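Local structure of ferric iron-binding periplasmic protein (Pseudomonas aeruginosa PAO1, 6IVY) at residues Asn193-Tyr198 with Ser258-Tyr263. The protein binds ferric iron in the periplasm and probably delivers it to an ABC transporter for uptake into the cell. Residues are numbered along the deposited sequence; the frame is centred on the assembly and turned at random.
Sequences NNYYWY and SQSAEY. With FE (Fe (III) ion), chain D; PO4 (phosphate ion), chain C.
The Ala261 methyl packs against Tyr198, in helix 195-204, and against Tyr195: CB lies 3.6 Å from Tyr198 CB, about as close to CG of that ring, and 4.1 Å from Tyr195 CB, so the apolar contact is with Tyr195 CB and with CB and the near ring atoms of Tyr198. Polar links are few. Asn194 ND2 donates to Ala261 O at 3.0 Å, but the N-H...O angle of 128° marks the bond as weak; the Asn194 amide is also tied to Thr102. Two waters add bridges, one from Tyr195 O to Ala261 N, the other, weakly held by Asn194 ND2, to Tyr263 OH, which also bonds to Lys276 O. Ala261 centres an inverse gamma turn in the loop between helix 250-257 and strand 263-264, and this turn packs against the back of the iron ligand Tyr195 in a periplasmic binding protein fold. With CG between its backbone N and carbonyl carbon (chi1 54°), the Tyr195 ring extends beside Glu262, their planes 24° apart. Glu262 OE2 sits 4.1 Å above one face near the rim, while Tyr196 CD2 lies over the opposite face, also toward the rim. Ser260 OG donates to the anti lone pair of OE2, and OE1 makes a salt bridge to Arg101 and a hydrogen bond to Thr99, so both oxygens are held. The ferric ion lies in the Tyr195 ring plane, 1.8 Å from Tyr195 OH and 1.9 Å from Tyr196 OH; phosphate O2, a water, His11 and Glu59 complete its shell.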
loop_
_atom_site.group_PDB
_atom_site.type_symbol
_atom_site.label_atom_id
_atom_site.label_comp_id
_atom_site.label_asym_id
_atom_site.label_seq_id
_atom_site.Cartn_x
_atom_site.Cartn_y
_atom_site.Cartn_z
ATOM N N ASN A 193 0.082 4.466 6.978
ATOM C CA ASN A 193 0.322 3.029 6.967
ATOM C C ASN A 193 1.331 2.660 8.049
ATOM O O ASN A 193 2.089 3.504 8.534
ATOM C CB ASN A 193 0.819 2.548 5.594
ATOM C CG ASN A 193 -0.161 2.860 4.489
ATOM O OD1 ASN A 193 -1.386 2.853 4.707
ATOM N ND2 ASN A 193 0.364 3.170 3.301
ATOM N N ASN A 194 1.342 1.374 8.413
ATOM C CA ASN A 194 2.095 0.947 9.594
ATOM C C ASN A 194 3.603 1.131 9.422
ATOM O O ASN A 194 4.315 1.449 10.390
ATOM C CB ASN A 194 1.791 -0.514 9.886
ATOM C CG ASN A 194 2.323 -1.426 8.809
ATOM O OD1 ASN A 194 1.909 -1.324 7.659
ATOM N ND2 ASN A 194 3.266 -2.303 9.166
ATOM N N TYR A 195 4.117 0.925 8.206
ATOM C CA TYR A 195 5.556 0.787 8.035
ATOM C C TYR A 195 6.298 2.105 8.220
ATOM O O TYR A 195 7.502 2.095 8.488
ATOM C CB TYR A 195 5.871 0.178 6.662
ATOM C CG TYR A 195 5.247 0.905 5.479
ATOM C CD1 TYR A 195 5.916 1.964 4.857
ATOM C CD2 TYR A 195 3.991 0.530 4.977
ATOM C CE1 TYR A 195 5.357 2.636 3.777
ATOM C CE2 TYR A 195 3.428 1.192 3.890
ATOM C CZ TYR A 195 4.113 2.255 3.314
ATOM O OH TYR A 195 3.565 2.923 2.266
ATOM N N TYR A 196 5.607 3.235 8.108
ATOM C CA TYR A 196 6.286 4.523 8.157
ATOM C C TYR A 196 6.906 4.783 9.523
ATOM O O TYR A 196 7.969 5.403 9.623
ATOM C CB TYR A 196 5.305 5.631 7.803
ATOM C CG TYR A 196 4.934 5.684 6.336
ATOM C CD1 TYR A 196 5.810 6.239 5.393
ATOM C CD2 TYR A 196 3.711 5.189 5.893
ATOM C CE1 TYR A 196 5.466 6.300 4.045
ATOM C CE2 TYR A 196 3.362 5.229 4.559
ATOM C CZ TYR A 196 4.236 5.792 3.643
ATOM O OH TYR A 196 3.869 5.855 2.330
ATOM N N TRP A 197 6.251 4.331 10.581
ATOM C CA TRP A 197 6.811 4.455 11.919
ATOM C C TRP A 197 8.146 3.721 12.026
ATOM O O TRP A 197 9.113 4.245 12.592
ATOM C CB TRP A 197 5.788 3.916 12.926
ATOM C CG TRP A 197 6.122 4.084 14.359
ATOM C CD1 TRP A 197 5.707 5.086 15.181
ATOM C CD2 TRP A 197 6.900 3.194 15.169
ATOM N NE1 TRP A 197 6.201 4.895 16.454
ATOM C CE2 TRP A 197 6.935 3.737 16.472
ATOM C CE3 TRP A 197 7.592 2.004 14.913
ATOM C CZ2 TRP A 197 7.631 3.127 17.518
ATOM C CZ3 TRP A 197 8.288 1.399 15.959
ATOM C CH2 TRP A 197 8.294 1.958 17.242
ATOM N N TYR A 198 8.227 2.514 11.455
ATOM C CA TYR A 198 9.468 1.753 11.523
ATOM C C TYR A 198 10.592 2.427 10.754
ATOM O O TYR A 198 11.745 2.383 11.198
ATOM C CB TYR A 198 9.232 0.334 11.021
ATOM C CG TYR A 198 8.326 -0.439 11.939
ATOM C CD1 TYR A 198 8.842 -1.153 13.021
ATOM C CD2 TYR A 198 6.950 -0.428 11.753
ATOM C CE1 TYR A 198 8.004 -1.855 13.881
ATOM C CE2 TYR A 198 6.110 -1.112 12.606
ATOM C CZ TYR A 198 6.634 -1.824 13.664
ATOM O OH TYR A 198 5.771 -2.513 14.489
ATOM N N SER A 258 13.666 -5.875 4.331
ATOM C CA SER A 258 14.778 -5.150 4.937
ATOM C C SER A 258 14.646 -3.654 4.736
ATOM O O SER A 258 15.277 -2.883 5.474
ATOM C CB SER A 258 16.112 -5.649 4.366
ATOM O OG SER A 258 16.246 -5.325 2.983
ATOM N N GLN A 259 13.840 -3.225 3.759
ATOM C CA GLN A 259 13.582 -1.811 3.545
ATOM C C GLN A 259 12.194 -1.373 3.966
ATOM O O GLN A 259 11.998 -0.201 4.295
ATOM C CB GLN A 259 13.784 -1.440 2.070
ATOM C CG GLN A 259 15.163 -1.743 1.547
ATOM C CD GLN A 259 16.236 -0.988 2.290
ATOM O OE1 GLN A 259 16.039 0.168 2.702
ATOM N NE2 GLN A 259 17.378 -1.642 2.489
ATOM N N SER A 260 11.223 -2.267 3.967
ATOM C CA SER A 260 9.869 -1.873 4.317
ATOM C C SER A 260 9.324 -2.835 5.356
ATOM O O SER A 260 9.392 -4.055 5.177
ATOM C CB SER A 260 8.958 -1.833 3.085
ATOM O OG SER A 260 7.947 -0.845 3.281
ATOM N N ALA A 261 8.777 -2.277 6.434
ATOM C CA ALA A 261 8.210 -3.071 7.523
ATOM C C ALA A 261 6.780 -3.464 7.144
ATOM O O ALA A 261 5.790 -2.888 7.611
ATOM C CB ALA A 261 8.259 -2.290 8.831
ATOM N N GLU A 262 6.679 -4.475 6.282
ATOM C CA GLU A 262 5.408 -4.963 5.757
ATOM C C GLU A 262 5.256 -6.456 6.038
ATOM O O GLU A 262 6.148 -7.106 6.593
ATOM C CB GLU A 262 5.302 -4.658 4.260
ATOM C CG GLU A 262 5.255 -3.181 4.014
ATOM C CD GLU A 262 4.984 -2.804 2.592
ATOM O OE1 GLU A 262 4.110 -3.421 1.934
ATOM O OE2 GLU A 262 5.654 -1.867 2.124
ATOM N N TYR A 263 4.096 -7.007 5.644
ATOM C CA TYR A 263 3.829 -8.413 5.894
ATOM C C TYR A 263 4.077 -9.221 4.627
ATOM O O TYR A 263 3.521 -8.880 3.577
ATOM C CB TYR A 263 2.387 -8.594 6.365
ATOM C CG TYR A 263 2.122 -7.869 7.664
ATOM C CD1 TYR A 263 1.703 -6.544 7.664
ATOM C CD2 TYR A 263 2.329 -8.491 8.889
ATOM C CE1 TYR A 263 1.475 -5.866 8.841
ATOM C CE2 TYR A 263 2.103 -7.804 10.089
ATOM C CZ TYR A 263 1.674 -6.498 10.049
ATOM O OH TYR A 263 1.432 -5.806 11.210
HETATM FE FE FE D . 3.602 4.350 1.139
HETATM P P PO4 C . 0.532 5.065 0.087
HETATM O O1 PO4 C . 0.196 4.105 -1.060
HETATM O O2 PO4 C . 1.696 4.550 0.878
HETATM O O3 PO4 C . 0.919 6.398 -0.502
HETATM O O4 PO4 C . -0.664 5.206 1.016
HETATM O O HOH W 1 2.759 -3.444 11.926
HETATM O O HOH W 2 9.464 0.504 6.830
HETATM O O HOH W 3 3.565 5.966 -0.375
#